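Local coordinates for periplasmic beta-glucosidase (Pseudomonas aeruginosa, PDB 6R5T), which probably hydrolyses terminal, non-reducing beta-D-glucosyl residues with release of beta-D-glucose, as a periplasmic family 3 glycoside hydrolase that also carries a magnesium ion, at residues Ser15-Leu23 and Gln307-Leu318. The protein carries 1 engineered substitution. Sequence-based numbering, arbitrary orientation.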
loop_
_atom_site.group_PDB
_atom_site.type_symbol
_atom_site.label_atom_id
_atom_site.label_comp_id
_atom_site.label_asym_id
_atom_site.label_seq_id
_atom_site.Cartn_x
_atom_site.Cartn_y
_atom_site.Cartn_z
ATOM N N SER A 15 -6.453 49.225 0.821
ATOM C CA SER A 15 -7.747 48.787 1.365
ATOM C C SER A 15 -7.694 47.274 1.540
ATOM O O SER A 15 -6.872 46.609 0.835
ATOM C CB SER A 15 -8.921 49.138 0.489
ATOM O OG SER A 15 -8.828 48.517 -0.767
ATOM N N ASN A 16 -8.617 46.750 2.308
ATOM C CA ASN A 16 -8.732 45.268 2.357
ATOM C C ASN A 16 -9.090 44.709 0.991
ATOM O O ASN A 16 -8.570 43.620 0.629
ATOM C CB ASN A 16 -9.691 44.795 3.436
ATOM C CG ASN A 16 -8.990 44.623 4.767
ATOM O OD1 ASN A 16 -7.784 44.840 4.909
ATOM N ND2 ASN A 16 -9.764 44.237 5.758
ATOM N N ALA A 17 -9.894 45.403 0.187
ATOM C CA ALA A 17 -10.200 44.928 -1.170
ATOM C C ALA A 17 -8.901 44.740 -1.958
ATOM O O ALA A 17 -8.739 43.728 -2.733
ATOM C CB ALA A 17 -11.151 45.900 -1.817
ATOM N N GLU A 18 -8.005 45.728 -1.863
ATOM C CA GLU A 18 -6.723 45.698 -2.593
ATOM C C GLU A 18 -5.833 44.570 -2.041
ATOM O O GLU A 18 -5.173 43.877 -2.845
ATOM C CB GLU A 18 -6.034 47.066 -2.509
ATOM C CG GLU A 18 -6.711 48.083 -3.425
ATOM C CD GLU A 18 -6.390 49.554 -3.146
ATOM O OE1 GLU A 18 -6.497 50.311 -4.124
ATOM O OE2 GLU A 18 -5.978 49.917 -2.007
ATOM N N LYS A 19 -5.763 44.421 -0.735
ATOM C CA LYS A 19 -4.966 43.322 -0.123
ATOM C C LYS A 19 -5.522 41.967 -0.577
ATOM O O LYS A 19 -4.717 41.049 -0.977
ATOM C CB LYS A 19 -5.025 43.423 1.386
ATOM C CG LYS A 19 -4.225 44.578 1.951
ATOM C CD LYS A 19 -4.319 44.671 3.461
ATOM C CE LYS A 19 -3.534 45.840 3.991
ATOM N NZ LYS A 19 -3.699 45.976 5.451
ATOM N N ILE A 20 -6.835 41.803 -0.508
ATOM C CA ILE A 20 -7.444 40.508 -0.909
ATOM C C ILE A 20 -7.243 40.282 -2.404
ATOM O O ILE A 20 -7.000 39.099 -2.799
ATOM C CB ILE A 20 -8.912 40.479 -0.496
ATOM C CG1 ILE A 20 -9.001 40.480 1.031
ATOM C CG2 ILE A 20 -9.613 39.285 -1.159
ATOM C CD1 ILE A 20 -10.388 40.772 1.569
ATOM N N GLY A 21 -7.263 41.331 -3.234
ATOM C CA GLY A 21 -6.998 41.161 -4.676
ATOM C C GLY A 21 -5.637 40.526 -4.941
ATOM O O GLY A 21 -5.477 39.777 -5.895
ATOM N N GLN A 22 -4.649 40.851 -4.136
ATOM C CA GLN A 22 -3.274 40.319 -4.281
ATOM C C GLN A 22 -3.256 38.798 -4.127
ATOM O O GLN A 22 -2.323 38.176 -4.690
ATOM C CB GLN A 22 -2.323 40.944 -3.288
ATOM C CG GLN A 22 -2.033 42.414 -3.679
ATOM C CD GLN A 22 -1.394 42.486 -5.037
ATOM O OE1 GLN A 22 -0.298 41.945 -5.227
ATOM N NE2 GLN A 22 -2.078 43.101 -5.999
ATOM N N LEU A 23 -4.245 38.240 -3.451
ATOM C CA LEU A 23 -4.226 36.793 -3.110
ATOM C C LEU A 23 -4.828 35.984 -4.254
ATOM O O LEU A 23 -4.817 34.735 -4.170
ATOM C CB LEU A 23 -4.983 36.559 -1.808
ATOM C CG LEU A 23 -4.601 37.482 -0.643
ATOM C CD1 LEU A 23 -5.366 37.077 0.580
ATOM C CD2 LEU A 23 -3.088 37.499 -0.403
ATOM N N GLN A 307 -7.619 40.345 10.923
ATOM C CA GLN A 307 -6.932 41.207 9.938
ATOM C C GLN A 307 -5.513 40.673 9.671
ATOM O O GLN A 307 -5.056 40.708 8.501
ATOM C CB GLN A 307 -6.913 42.655 10.424
ATOM C CG GLN A 307 -6.196 43.614 9.494
ATOM C CD GLN A 307 -6.975 43.806 8.213
ATOM O OE1 GLN A 307 -8.186 44.056 8.263
ATOM N NE2 GLN A 307 -6.318 43.663 7.063
ATOM N N ALA A 308 -4.808 40.210 10.700
ATOM C CA ALA A 308 -3.444 39.644 10.583
ATOM C C ALA A 308 -3.408 38.469 9.570
ATOM O O ALA A 308 -2.361 38.304 8.916
ATOM C CB ALA A 308 -2.953 39.202 11.930
ATOM N N ASP A 309 -4.483 37.719 9.391
ATOM C CA ASP A 309 -4.537 36.593 8.400
ATOM C C ASP A 309 -4.440 37.183 6.978
ATOM O O ASP A 309 -3.612 36.732 6.134
ATOM C CB ASP A 309 -5.821 35.781 8.562
ATOM C CG ASP A 309 -5.921 35.032 9.876
ATOM O OD1 ASP A 309 -4.882 34.450 10.258
ATOM O OD2 ASP A 309 -7.037 35.036 10.507
ATOM N N ILE A 310 -5.211 38.240 6.684
ATOM C CA ILE A 310 -5.155 38.928 5.363
ATOM C C ILE A 310 -3.779 39.574 5.210
ATOM O O ILE A 310 -3.175 39.496 4.132
ATOM C CB ILE A 310 -6.265 39.991 5.272
ATOM C CG1 ILE A 310 -7.653 39.380 5.466
ATOM C CG2 ILE A 310 -6.152 40.793 3.992
ATOM C CD1 ILE A 310 -8.109 38.585 4.292
ATOM N N ASP A 311 -3.315 40.242 6.261
ATOM C CA ASP A 311 -2.044 40.985 6.158
ATOM C C ASP A 311 -0.881 40.028 5.880
ATOM O O ASP A 311 0.033 40.420 5.125
ATOM C CB ASP A 311 -1.785 41.829 7.397
ATOM C CG ASP A 311 -2.693 43.052 7.496
ATOM O OD1 ASP A 311 -3.365 43.374 6.500
ATOM O OD2 ASP A 311 -2.703 43.668 8.604
ATOM N N ARG A 312 -0.879 38.851 6.509
ATOM C CA ARG A 312 0.233 37.873 6.366
ATOM C C ARG A 312 0.277 37.457 4.905
ATOM O O ARG A 312 1.359 37.484 4.306
ATOM C CB ARG A 312 -0.042 36.652 7.243
ATOM C CG ARG A 312 1.009 35.558 7.127
ATOM C CD ARG A 312 0.385 34.218 7.515
ATOM N NE ARG A 312 -0.300 33.664 6.323
ATOM C CZ ARG A 312 -1.541 33.184 6.304
ATOM N NH1 ARG A 312 -2.274 33.184 7.422
ATOM N NH2 ARG A 312 -2.030 32.699 5.169
ATOM N N ALA A 313 -0.889 37.123 4.366
ATOM C CA ALA A 313 -1.057 36.560 3.017
ATOM C C ALA A 313 -0.618 37.600 1.998
ATOM O O ALA A 313 0.185 37.334 1.091
ATOM C CB ALA A 313 -2.461 36.092 2.828
ATOM N N CYS A 314 -1.106 38.846 2.159
ATOM C CA CYS A 314 -0.760 39.941 1.243
ATOM C C CYS A 314 0.735 40.273 1.305
ATOM O O CYS A 314 1.365 40.412 0.258
ATOM C CB CYS A 314 -1.606 41.149 1.620
ATOM S SG CYS A 314 -1.302 42.530 0.493
ATOM N N ARG A 315 1.318 40.359 2.502
ATOM C CA ARG A 315 2.742 40.648 2.644
ATOM C C ARG A 315 3.564 39.612 1.875
ATOM O O ARG A 315 4.496 39.984 1.198
ATOM C CB ARG A 315 3.179 40.681 4.107
ATOM C CG ARG A 315 4.673 40.848 4.329
ATOM C CD ARG A 315 5.401 39.486 4.453
ATOM N NE ARG A 315 6.842 39.594 4.247
ATOM C CZ ARG A 315 7.646 38.617 3.824
ATOM N NH1 ARG A 315 7.181 37.409 3.516
ATOM N NH2 ARG A 315 8.932 38.871 3.660
ATOM N N ASP A 316 3.158 38.347 1.935
ATOM C CA ASP A 316 3.924 37.296 1.247
ATOM C C ASP A 316 3.841 37.493 -0.264
ATOM O O ASP A 316 4.861 37.274 -0.955
ATOM C CB ASP A 316 3.453 35.914 1.710
ATOM C CG ASP A 316 3.791 35.546 3.138
ATOM O OD1 ASP A 316 4.585 36.281 3.756
ATOM O OD2 ASP A 316 3.212 34.528 3.631
ATOM N N VAL A 317 2.677 37.883 -0.802
ATOM C CA VAL A 317 2.582 38.113 -2.255
ATOM C C VAL A 317 3.489 39.296 -2.639
ATOM O O VAL A 317 4.228 39.206 -3.631
ATOM C CB VAL A 317 1.124 38.343 -2.670
ATOM C CG1 VAL A 317 1.052 38.765 -4.129
ATOM C CG2 VAL A 317 0.307 37.065 -2.429
ATOM N N LEU A 318 3.397 40.395 -1.879
ATOM C CA LEU A 318 4.150 41.616 -2.216
ATOM C C LEU A 318 5.638 41.331 -2.107
ATOM O O LEU A 318 6.398 41.799 -2.964
ATOM C CB LEU A 318 3.713 42.749 -1.271
ATOM C CG LEU A 318 2.262 43.209 -1.416
ATOM C CD1 LEU A 318 2.015 44.335 -0.423
ATOM C CD2 LEU A 318 1.914 43.628 -2.828
#
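Lys-19 drops as a knob into a hole on helix 307-318 formed by Gln-307, Ile-310, Asp-311 and Cys-314. Its CG lies anti to its own carbonyl carbon (chi1 -72°) and the chain beyond is fully extended, so the aliphatic part runs past Ile-310 and the sulfur of Cys-314, with Lys-19 CG 3.9 Å from Cys-314 SG. At the far end Lys-19 NZ makes a salt bridge of 2.8 Å to Asp-311 OD1. Asp-311 OD1 also accepts from Gln-307 NE2, one turn earlier on the same helix, at 3.0 Å; the two donors arrive from opposite faces of the carboxylate. Gln-307 in turn pairs its amide with that of Asn-16, the planes only 27° apart: Asn-16 ND2 gives a nearly straight bond to a lone pair of Gln-307 OE1 (3.0 Å), and Gln-307 NE2 returns a more bent one to Asn-16 OD1 (2.9 Å). Because Gln-307 NE2 must face the carboxylate oxygen, its amide orientation is set, and the paired amide of Asn-16 follows from it.

Leu-23 fills the other end of the contact. Leu-23 CD2 presses on the helix backbone, 3.4 Å from Ala-313 C, and also meets the methyl of Ala-313 and Val-317 CG2. Beside it Gln-22, bent at chi2, sets Gln-22 OE1 3.6 Å from Val-317 CG1 and close to Leu-318, while that oxygen takes its hydrogen bond from Lys-321.

Helix 16-22 and the 307-318 part of helix 307-323 cross at 55°, with a closest axis approach of 8.7 Å, within the TIM-barrel-like N-terminal domain and away from the sugar pocket. Met-11 of helix 2-12 packs on Asp-311 and Cys-314, Leu-296 and Leu-300 of helix 291-301 cover the Ile-20 and Asn-16 end, and Leu-23 leads into strand 24-26, bonding through its backbone to Asn-286 of the neighbouring strand 286-287.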